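Local coordinates for protein kunitz-type serine protease inhibitor homolog calcicludine (PDB 5YV7) that probably blocks L-type calcium channels, as a mamba venom toxin built on the Kunitz protease-inhibitor fold, at residues S22-W27 and L33-S38. Numbering follows the deposited sequence.
Sequences SFYFKW and LPFLFS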
loop_
_atom_site.group_PDB
_atom_site.type_symbol
_atom_site.label_atom_id
_atom_site.label_comp_id
_atom_site.label_asym_id
_atom_site.label_seq_id
_atom_site.Cartn_x
_atom_site.Cartn_y
_atom_site.Cartn_z
ATOM N N SER A 22 5.567 -3.140 -5.087
ATOM C CA SER A 22 4.330 -2.466 -4.753
ATOM C C SER A 22 4.636 -1.343 -3.770
ATOM O O SER A 22 5.766 -1.176 -3.303
ATOM C CB SER A 22 3.308 -3.461 -4.181
ATOM O OG SER A 22 2.934 -4.437 -5.142
ATOM N N PHE A 23 3.616 -0.569 -3.455
ATOM C CA PHE A 23 3.717 0.464 -2.443
ATOM C C PHE A 23 2.541 0.329 -1.491
ATOM O O PHE A 23 1.460 -0.135 -1.876
ATOM C CB PHE A 23 3.760 1.850 -3.077
ATOM C CG PHE A 23 5.016 2.105 -3.849
ATOM C CD1 PHE A 23 5.116 1.727 -5.186
ATOM C CD2 PHE A 23 6.114 2.679 -3.232
ATOM C CE1 PHE A 23 6.285 1.929 -5.901
ATOM C CE2 PHE A 23 7.291 2.891 -3.942
ATOM C CZ PHE A 23 7.375 2.515 -5.281
ATOM N N TYR A 24 2.783 0.681 -0.231
ATOM C CA TYR A 24 1.718 0.775 0.753
ATOM C C TYR A 24 1.911 2.053 1.545
ATOM O O TYR A 24 2.987 2.661 1.543
ATOM C CB TYR A 24 1.674 -0.432 1.701
ATOM C CG TYR A 24 2.626 -0.359 2.884
ATOM C CD1 TYR A 24 3.992 -0.567 2.723
ATOM C CD2 TYR A 24 2.153 -0.107 4.163
ATOM C CE1 TYR A 24 4.856 -0.522 3.803
ATOM C CE2 TYR A 24 3.011 -0.059 5.249
ATOM C CZ TYR A 24 4.363 -0.268 5.064
ATOM O OH TYR A 24 5.223 -0.219 6.143
ATOM N N PHE A 25 0.848 2.459 2.216
ATOM C CA PHE A 25 0.851 3.658 3.036
ATOM C C PHE A 25 1.071 3.230 4.479
ATOM O O PHE A 25 0.235 2.531 5.057
ATOM C CB PHE A 25 -0.463 4.418 2.880
ATOM C CG PHE A 25 -0.427 5.792 3.442
ATOM C CD1 PHE A 25 0.455 6.740 2.926
ATOM C CD2 PHE A 25 -1.271 6.150 4.484
ATOM C CE1 PHE A 25 0.500 8.032 3.439
ATOM C CE2 PHE A 25 -1.239 7.449 5.019
ATOM C CZ PHE A 25 -0.348 8.393 4.492
ATOM N N LYS A 26 2.211 3.609 5.043
ATOM C CA LYS A 26 2.431 3.472 6.480
ATOM C C LYS A 26 1.825 4.713 7.114
ATOM O O LYS A 26 2.462 5.767 7.184
ATOM C CB LYS A 26 3.913 3.339 6.793
ATOM C CG LYS A 26 4.209 3.036 8.252
ATOM C CD LYS A 26 5.649 2.603 8.423
ATOM C CE LYS A 26 5.981 2.261 9.865
ATOM N NZ LYS A 26 7.470 2.234 10.054
ATOM N N TRP A 27 0.567 4.599 7.562
ATOM C CA TRP A 27 -0.194 5.793 7.929
ATOM C C TRP A 27 0.329 6.469 9.190
ATOM O O TRP A 27 0.097 7.669 9.374
ATOM C CB TRP A 27 -1.680 5.458 8.100
ATOM C CG TRP A 27 -2.029 4.846 9.430
ATOM C CD1 TRP A 27 -1.966 3.516 9.767
ATOM C CD2 TRP A 27 -2.486 5.530 10.596
ATOM N NE1 TRP A 27 -2.358 3.337 11.068
ATOM C CE2 TRP A 27 -2.683 4.556 11.603
ATOM C CE3 TRP A 27 -2.757 6.871 10.890
ATOM C CZ2 TRP A 27 -3.137 4.883 12.882
ATOM C CZ3 TRP A 27 -3.205 7.193 12.159
ATOM C CH2 TRP A 27 -3.390 6.202 13.140
ATOM N N LEU A 33 5.447 3.742 1.133
ATOM C CA LEU A 33 6.667 2.959 1.247
ATOM C C LEU A 33 6.627 1.737 0.325
ATOM O O LEU A 33 5.564 1.147 0.109
ATOM C CB LEU A 33 6.883 2.506 2.698
ATOM C CG LEU A 33 7.073 3.597 3.756
ATOM C CD1 LEU A 33 7.324 2.970 5.114
ATOM C CD2 LEU A 33 8.240 4.533 3.381
ATOM N N PRO A 34 7.764 1.347 -0.245
ATOM C CA PRO A 34 7.786 0.160 -1.108
ATOM C C PRO A 34 7.640 -1.125 -0.306
ATOM O O PRO A 34 8.038 -1.204 0.856
ATOM C CB PRO A 34 9.172 0.234 -1.769
ATOM C CG PRO A 34 10.013 0.929 -0.750
ATOM C CD PRO A 34 9.095 1.973 -0.135
ATOM N N PHE A 35 7.069 -2.144 -0.945
ATOM C CA PHE A 35 7.119 -3.492 -0.390
ATOM C C PHE A 35 6.929 -4.501 -1.515
ATOM O O PHE A 35 6.531 -4.150 -2.630
ATOM C CB PHE A 35 6.086 -3.694 0.735
ATOM C CG PHE A 35 4.670 -3.970 0.267
ATOM C CD1 PHE A 35 3.833 -2.927 -0.125
ATOM C CD2 PHE A 35 4.160 -5.273 0.281
ATOM C CE1 PHE A 35 2.507 -3.175 -0.515
ATOM C CE2 PHE A 35 2.847 -5.537 -0.106
ATOM C CZ PHE A 35 2.009 -4.491 -0.504
ATOM N N LEU A 36 7.253 -5.753 -1.216
ATOM C CA LEU A 36 7.102 -6.843 -2.169
ATOM C C LEU A 36 5.806 -7.588 -1.862
ATOM O O LEU A 36 5.659 -8.161 -0.780
ATOM C CB LEU A 36 8.305 -7.794 -2.129
ATOM C CG LEU A 36 9.642 -7.179 -2.556
ATOM C CD1 LEU A 36 10.758 -8.230 -2.581
ATOM C CD2 LEU A 36 9.529 -6.454 -3.912
ATOM N N PHE A 37 4.870 -7.554 -2.810
ATOM C CA PHE A 37 3.606 -8.269 -2.707
ATOM C C PHE A 37 3.757 -9.664 -3.315
ATOM O O PHE A 37 4.388 -9.832 -4.365
ATOM C CB PHE A 37 2.506 -7.470 -3.412
ATOM C CG PHE A 37 1.168 -8.148 -3.445
ATOM C CD1 PHE A 37 0.607 -8.676 -2.292
ATOM C CD2 PHE A 37 0.455 -8.246 -4.636
ATOM C CE1 PHE A 37 -0.645 -9.301 -2.322
ATOM C CE2 PHE A 37 -0.807 -8.864 -4.671
ATOM C CZ PHE A 37 -1.351 -9.390 -3.514
ATOM N N SER A 38 3.198 -10.669 -2.635
ATOM C CA SER A 38 3.371 -12.050 -3.077
ATOM C C SER A 38 2.555 -12.367 -4.321
ATOM O O SER A 38 2.887 -13.320 -5.032
ATOM C CB SER A 38 3.005 -13.032 -1.958
ATOM O OG SER A 38 1.606 -13.115 -1.800
#
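Phe35 lies with its ring between Ser22 and Tyr24, which lie on its side of the hairpin. The short side chain of Ser22 brings its CB over one face, offset toward the rim and 4.1 Å from the centroid of the Phe35 ring, a CH-pi contact. CE1 of Phe35 comes to 3.6 Å from CB of Tyr24, and the two ring planes stand almost perpendicular, at 87°. Phe35 reaches its neighbours because its CG lies between the backbone N and the carbonyl carbon (chi1 80°), which turns the edge of the ring to the backbone at Phe23 and Tyr24. Farther along this side, CE1 of Tyr24 touches CB of Leu33 at 3.8 Å, and CD1 of Leu33 rests against the aliphatic chain of Lys26, whose extended form carries the ammonium group away. On the reverse side Phe23 lays CE2 against CB of Pro34 (3.9 Å); proline suits this non-hydrogen-bonded position, where no inward N-H is required. The flanking pairs supply the polar frame: Tyr24 and Leu33 exchange two nearly straight backbone hydrogen bonds; Ser22 and Phe35 also exchange two, but that from Ser22 N to Phe35 O is bent to 139°. Ser22 OG is hydrogen-bonded to Phe20 O. This is the twisted central hairpin of the Kunitz fold, strands 20-26 and 31-37; Phe23 and Phe25 pack against helix 50-58, and Phe35 meets the loop at Val11.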